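Local coordinates for GGDEF family protein (Vibrio cholerae, PDB 5GZS) that binds arginine in its periplasmic portion and probably relays such signals to a diguanylate cyclase domain that makes cyclic di-GMP, at residues A[213-217]-A[218-222]; A[347-350]-A[351-355]. All coordinates share one frame; numbering follows the deposited sequence.

Contact 1. Residues A[213-217]-A[218-222]; sequences QSVVE and SGLNV
The hydroxyl of Ser218 turns back over the last turn of helix 189-218 and gives a hydrogen bond to Val215 O; the modelled 2.5 Å from Ser218 OG to that oxygen is doubtful as a length. With chi1 at 82°, OG sits between the serine's own N and carbonyl carbon, placing it where the next loop amide can also reach it: Leu220 N donates to Ser218 OG over 3.2 Å. This is an ST turn.

Two backbone amides share Val215 O. Gly219 N reaches Val215 O at 3.3 Å, only 17° from the carbonyl plane, whereas Ser218 N, 2.9 Å from Val215 O, lies well above that plane and on no lone pair. A further bond, Gly219 N to Val216 O, again has its donor above the plane, and the one from Ser218 N to Ser214 O is weak.

Together these features show how a helix can be closed by a glycine with positive phi: Gly219 is the first residue to leave helical angles. Leu220 N stays 4.1 Å from Val215 O, so the 6→1 bond of a Schellman motif is not made; the serine hydroxyl may stand in for it.

Past Gly219 the chain turns off the helix and its apolar side chains return to Val215. Val215 has CG1 anti to its N, and this methyl meets Val222 CG1 at 4.0 Å and, more loosely, Leu220 CG. Leu262 packs on both Val215 and Leu220, while Leu220 also lies against Thr425, Leu426 and Leu429 of helix 421-435. That helix supplies Arg432 too, the partner of Ser214 OG.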
loop_
_atom_site.group_PDB
_atom_site.type_symbol
_atom_site.label_atom_id
_atom_site.label_comp_id
_atom_site.label_asym_id
_atom_site.label_seq_id
_atom_site.Cartn_x
_atom_site.Cartn_y
_atom_site.Cartn_z
ATOM N N GLN A 213 -15.143 12.961 -28.103
ATOM C CA GLN A 213 -15.483 12.304 -29.346
ATOM C C GLN A 213 -16.126 10.963 -29.043
ATOM O O GLN A 213 -16.931 10.452 -29.827
ATOM C CB GLN A 213 -14.255 12.134 -30.247
ATOM C CG GLN A 213 -14.620 12.065 -31.719
ATOM C CD GLN A 213 -15.719 13.070 -32.124
ATOM O OE1 GLN A 213 -15.730 14.234 -31.697
ATOM N NE2 GLN A 213 -16.638 12.618 -32.965
ATOM N N SER A 214 -15.783 10.402 -27.894
ATOM C CA SER A 214 -16.344 9.121 -27.513
ATOM C C SER A 214 -17.802 9.273 -27.125
ATOM O O SER A 214 -18.623 8.371 -27.390
ATOM C CB SER A 214 -15.560 8.504 -26.359
ATOM O OG SER A 214 -14.371 7.922 -26.831
ATOM N N VAL A 215 -18.103 10.402 -26.479
ATOM C CA VAL A 215 -19.475 10.718 -26.093
ATOM C C VAL A 215 -20.342 10.767 -27.344
ATOM O O VAL A 215 -21.365 10.086 -27.426
ATOM C CB VAL A 215 -19.570 12.053 -25.345
ATOM C CG1 VAL A 215 -21.030 12.456 -25.128
ATOM C CG2 VAL A 215 -18.796 11.991 -24.034
ATOM N N VAL A 216 -19.893 11.563 -28.317
ATOM C CA VAL A 216 -20.559 11.705 -29.614
ATOM C C VAL A 216 -20.700 10.360 -30.305
ATOM O O VAL A 216 -21.806 9.995 -30.742
ATOM C CB VAL A 216 -19.798 12.687 -30.556
ATOM C CG1 VAL A 216 -20.288 12.555 -31.977
ATOM C CG2 VAL A 216 -19.933 14.137 -30.061
ATOM N N GLU A 217 -19.603 9.603 -30.391
ATOM C CA GLU A 217 -19.684 8.250 -30.962
ATOM C C GLU A 217 -20.646 7.343 -30.203
ATOM O O GLU A 217 -21.124 6.362 -30.758
ATOM C CB GLU A 217 -18.316 7.577 -31.016
ATOM C CG GLU A 217 -17.412 8.119 -32.099
ATOM C CD GLU A 217 -16.029 7.503 -32.065
ATOM O OE1 GLU A 217 -15.826 6.519 -31.315
ATOM O OE2 GLU A 217 -15.148 8.002 -32.795
ATOM N N SER A 218 -20.941 7.658 -28.945
ATOM C CA SER A 218 -21.813 6.789 -28.165
ATOM C C SER A 218 -23.239 7.032 -28.607
ATOM O O SER A 218 -24.111 6.174 -28.481
ATOM C CB SER A 218 -21.675 7.054 -26.665
ATOM O OG SER A 218 -22.457 8.171 -26.277
ATOM N N GLY A 219 -23.484 8.230 -29.114
ATOM C CA GLY A 219 -24.794 8.511 -29.659
ATOM C C GLY A 219 -25.814 8.739 -28.579
ATOM O O GLY A 219 -26.999 8.555 -28.800
ATOM N N LEU A 220 -25.355 9.112 -27.396
ATOM C CA LEU A 220 -26.291 9.406 -26.335
ATOM C C LEU A 220 -26.745 10.854 -26.514
ATOM O O LEU A 220 -26.037 11.670 -27.082
ATOM C CB LEU A 220 -25.670 9.156 -24.944
ATOM C CG LEU A 220 -24.657 10.159 -24.398
ATOM C CD1 LEU A 220 -25.365 11.325 -23.739
ATOM C CD2 LEU A 220 -23.712 9.480 -23.418
ATOM N N ASN A 221 -27.931 11.157 -26.009
ATOM C CA ASN A 221 -28.532 12.463 -26.152
ATOM C C ASN A 221 -28.006 13.464 -25.130
ATOM O O ASN A 221 -28.576 13.592 -24.056
ATOM C CB ASN A 221 -30.053 12.318 -26.043
ATOM C CG ASN A 221 -30.784 13.631 -26.175
ATOM O OD1 ASN A 221 -30.187 14.682 -26.373
ATOM N ND2 ASN A 221 -32.097 13.569 -26.082
ATOM N N VAL A 222 -26.951 14.199 -25.479
ATOM C CA VAL A 222 -26.385 15.200 -24.575
ATOM C C VAL A 222 -27.338 16.367 -24.211
ATOM O O VAL A 222 -26.964 17.229 -23.399
ATOM C CB VAL A 222 -25.090 15.834 -25.160
ATOM C CG1 VAL A 222 -24.209 14.779 -25.867
ATOM C CG2 VAL A 222 -25.440 16.967 -26.114
#

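Contact 2. Residues A[347-350]-A[351-355]; sequences ELLQ and QMLPN
Glu347 O receives the amide of Gln351 at 3.1 Å, an ordinary i to i+4 helical bond. The side chain of Glu347 departs from this contact, and its OE1 accepts from Gln296 N.

At Leu348 the backbone and the side chain both pair with Met352, which is present as selenomethionine. Leu348 O takes Met352 N at 2.8 Å, with an N-H...O angle of 168°; Gln351 N adds a weak second bond. The two side chains lie alongside each other and point the same way, Leu348 CD1 coming 3.5 Å from Met352 SE. The leucine CG is anti to its own N (chi1 176°), which swings its end forward along the helix, and the selenomethionine chain bends at chi3, about the CG-SE bond, which turns its terminal CE. Phe408 and Tyr409 of strand 399-410 pack on both.

Helix 344-352 is the connection in a beta-alpha-beta unit between strands 337-340 and 359-361, within a region of the family 3 solute-binding protein type. Leu349 faces the sheet of that unit: its CD2 lies 4.1 Å from Leu353 CD1, again side by side, and both leucines rest on Ile337. Leu353 N also bonds to Leu349 O, though the modelled separation is too short to be trusted. Leu353 is where helical angles end.

Gln350 O meets Pro354, which has no amide hydrogen to offer. What approaches instead is the proline's alpha carbon, with a CA-H...O contact of 3.5 Å from Pro354 CA to Gln350 O. The second subunit covers this turn, its Tyr60 packing on Pro354 and its Pro165 on Leu353.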
loop_
_atom_site.group_PDB
_atom_site.type_symbol
_atom_site.label_atom_id
_atom_site.label_comp_id
_atom_site.label_asym_id
_atom_site.label_seq_id
_atom_site.Cartn_x
_atom_site.Cartn_y
_atom_site.Cartn_z
ATOM N N GLU A 347 -22.645 -6.769 5.899
ATOM C CA GLU A 347 -22.201 -7.742 4.939
ATOM C C GLU A 347 -20.728 -8.037 5.175
ATOM O O GLU A 347 -20.337 -9.203 5.251
ATOM C CB GLU A 347 -22.467 -7.219 3.538
ATOM C CG GLU A 347 -21.741 -7.879 2.394
ATOM C CD GLU A 347 -22.179 -7.249 1.076
ATOM O OE1 GLU A 347 -21.363 -7.185 0.132
ATOM O OE2 GLU A 347 -23.352 -6.804 1.001
ATOM N N LEU A 348 -19.926 -6.988 5.339
ATOM C CA LEU A 348 -18.485 -7.154 5.489
ATOM C C LEU A 348 -18.156 -8.106 6.631
ATOM O O LEU A 348 -17.349 -9.027 6.484
ATOM C CB LEU A 348 -17.805 -5.803 5.727
ATOM C CG LEU A 348 -16.294 -5.837 6.004
ATOM C CD1 LEU A 348 -15.562 -6.739 5.000
ATOM C CD2 LEU A 348 -15.718 -4.404 5.944
ATOM N N LEU A 349 -18.805 -7.896 7.767
ATOM C CA LEU A 349 -18.489 -8.686 8.928
ATOM C C LEU A 349 -18.980 -10.097 8.723
ATOM O O LEU A 349 -18.338 -11.052 9.174
ATOM C CB LEU A 349 -19.080 -8.066 10.189
ATOM C CG LEU A 349 -18.334 -6.799 10.619
ATOM C CD1 LEU A 349 -18.595 -6.544 12.083
ATOM C CD2 LEU A 349 -16.853 -6.926 10.367
ATOM N N GLN A 350 -20.094 -10.242 8.022
ATOM C CA GLN A 350 -20.609 -11.580 7.768
ATOM C C GLN A 350 -19.629 -12.412 6.918
ATOM O O GLN A 350 -19.564 -13.633 7.083
ATOM C CB GLN A 350 -21.980 -11.506 7.110
ATOM C CG GLN A 350 -23.109 -11.201 8.085
ATOM C CD GLN A 350 -24.411 -10.881 7.377
ATOM O OE1 GLN A 350 -24.406 -10.306 6.295
ATOM N NE2 GLN A 350 -25.532 -11.246 7.988
ATOM N N GLN A 351 -18.861 -11.761 6.033
ATOM C CA GLN A 351 -17.779 -12.463 5.341
ATOM C C GLN A 351 -16.681 -12.641 6.386
ATOM O O GLN A 351 -16.368 -13.768 6.777
ATOM C CB GLN A 351 -17.266 -11.705 4.101
ATOM C CG GLN A 351 -16.750 -12.575 2.920
ATOM C CD GLN A 351 -15.496 -13.439 3.202
ATOM O OE1 GLN A 351 -14.887 -13.336 4.266
ATOM N NE2 GLN A 351 -15.115 -14.294 2.232
HETATM N N MSE A 352 -16.133 -11.530 6.870
HETATM C CA MSE A 352 -14.983 -11.551 7.777
HETATM C C MSE A 352 -15.169 -12.357 9.080
HETATM O O MSE A 352 -14.263 -13.083 9.476
HETATM C CB MSE A 352 -14.606 -10.110 8.089
HETATM C CG MSE A 352 -13.905 -9.476 6.906
HETATM SE SE MSE A 352 -13.167 -7.751 7.275
HETATM C CE MSE A 352 -11.433 -8.342 7.944
ATOM N N LEU A 353 -16.337 -12.278 9.728
ATOM C CA LEU A 353 -16.566 -13.070 10.955
ATOM C C LEU A 353 -17.775 -13.998 10.815
ATOM O O LEU A 353 -18.830 -13.762 11.420
ATOM C CB LEU A 353 -16.752 -12.148 12.159
ATOM C CG LEU A 353 -15.830 -10.924 12.168
ATOM C CD1 LEU A 353 -16.331 -9.896 13.168
ATOM C CD2 LEU A 353 -14.429 -11.324 12.473
ATOM N N PRO A 354 -17.608 -15.078 10.037
ATOM C CA PRO A 354 -18.709 -15.938 9.594
ATOM C C PRO A 354 -19.530 -16.515 10.740
ATOM O O PRO A 354 -18.962 -16.872 11.771
ATOM C CB PRO A 354 -17.991 -17.062 8.833
ATOM C CG PRO A 354 -16.634 -16.516 8.500
ATOM C CD PRO A 354 -16.293 -15.594 9.614
ATOM N N ASN A 355 -20.848 -16.578 10.557
ATOM C CA ASN A 355 -21.757 -17.246 11.498
ATOM C C ASN A 355 -21.764 -16.644 12.904
ATOM O O ASN A 355 -22.259 -17.248 13.857
ATOM C CB ASN A 355 -21.405 -18.729 11.584
ATOM C CG ASN A 355 -22.564 -19.564 12.014
ATOM O OD1 ASN A 355 -23.719 -19.194 11.780
ATOM N ND2 ASN A 355 -22.282 -20.684 12.674
#

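Both contacts close a helix, yet they do so in different surroundings and share no secondary-structure element; their centres lie about 42 Å apart. Contact 1 is a surface contact at the end of the long helix 189-218, where a serine hydroxyl and a glycine of positive phi turn the chain and one buried valine meets a leucine and a valine of the loop. Contact 2 is partly buried. Helix 344-352 stops there without a glycine, at a leucine followed by proline, and its leucines and selenomethionine carry the packing against strands 337-340 and 399-410 of one mixed sheet. Contact 2 also meets the second subunit, whereas no other chain of the assembly touches contact 1.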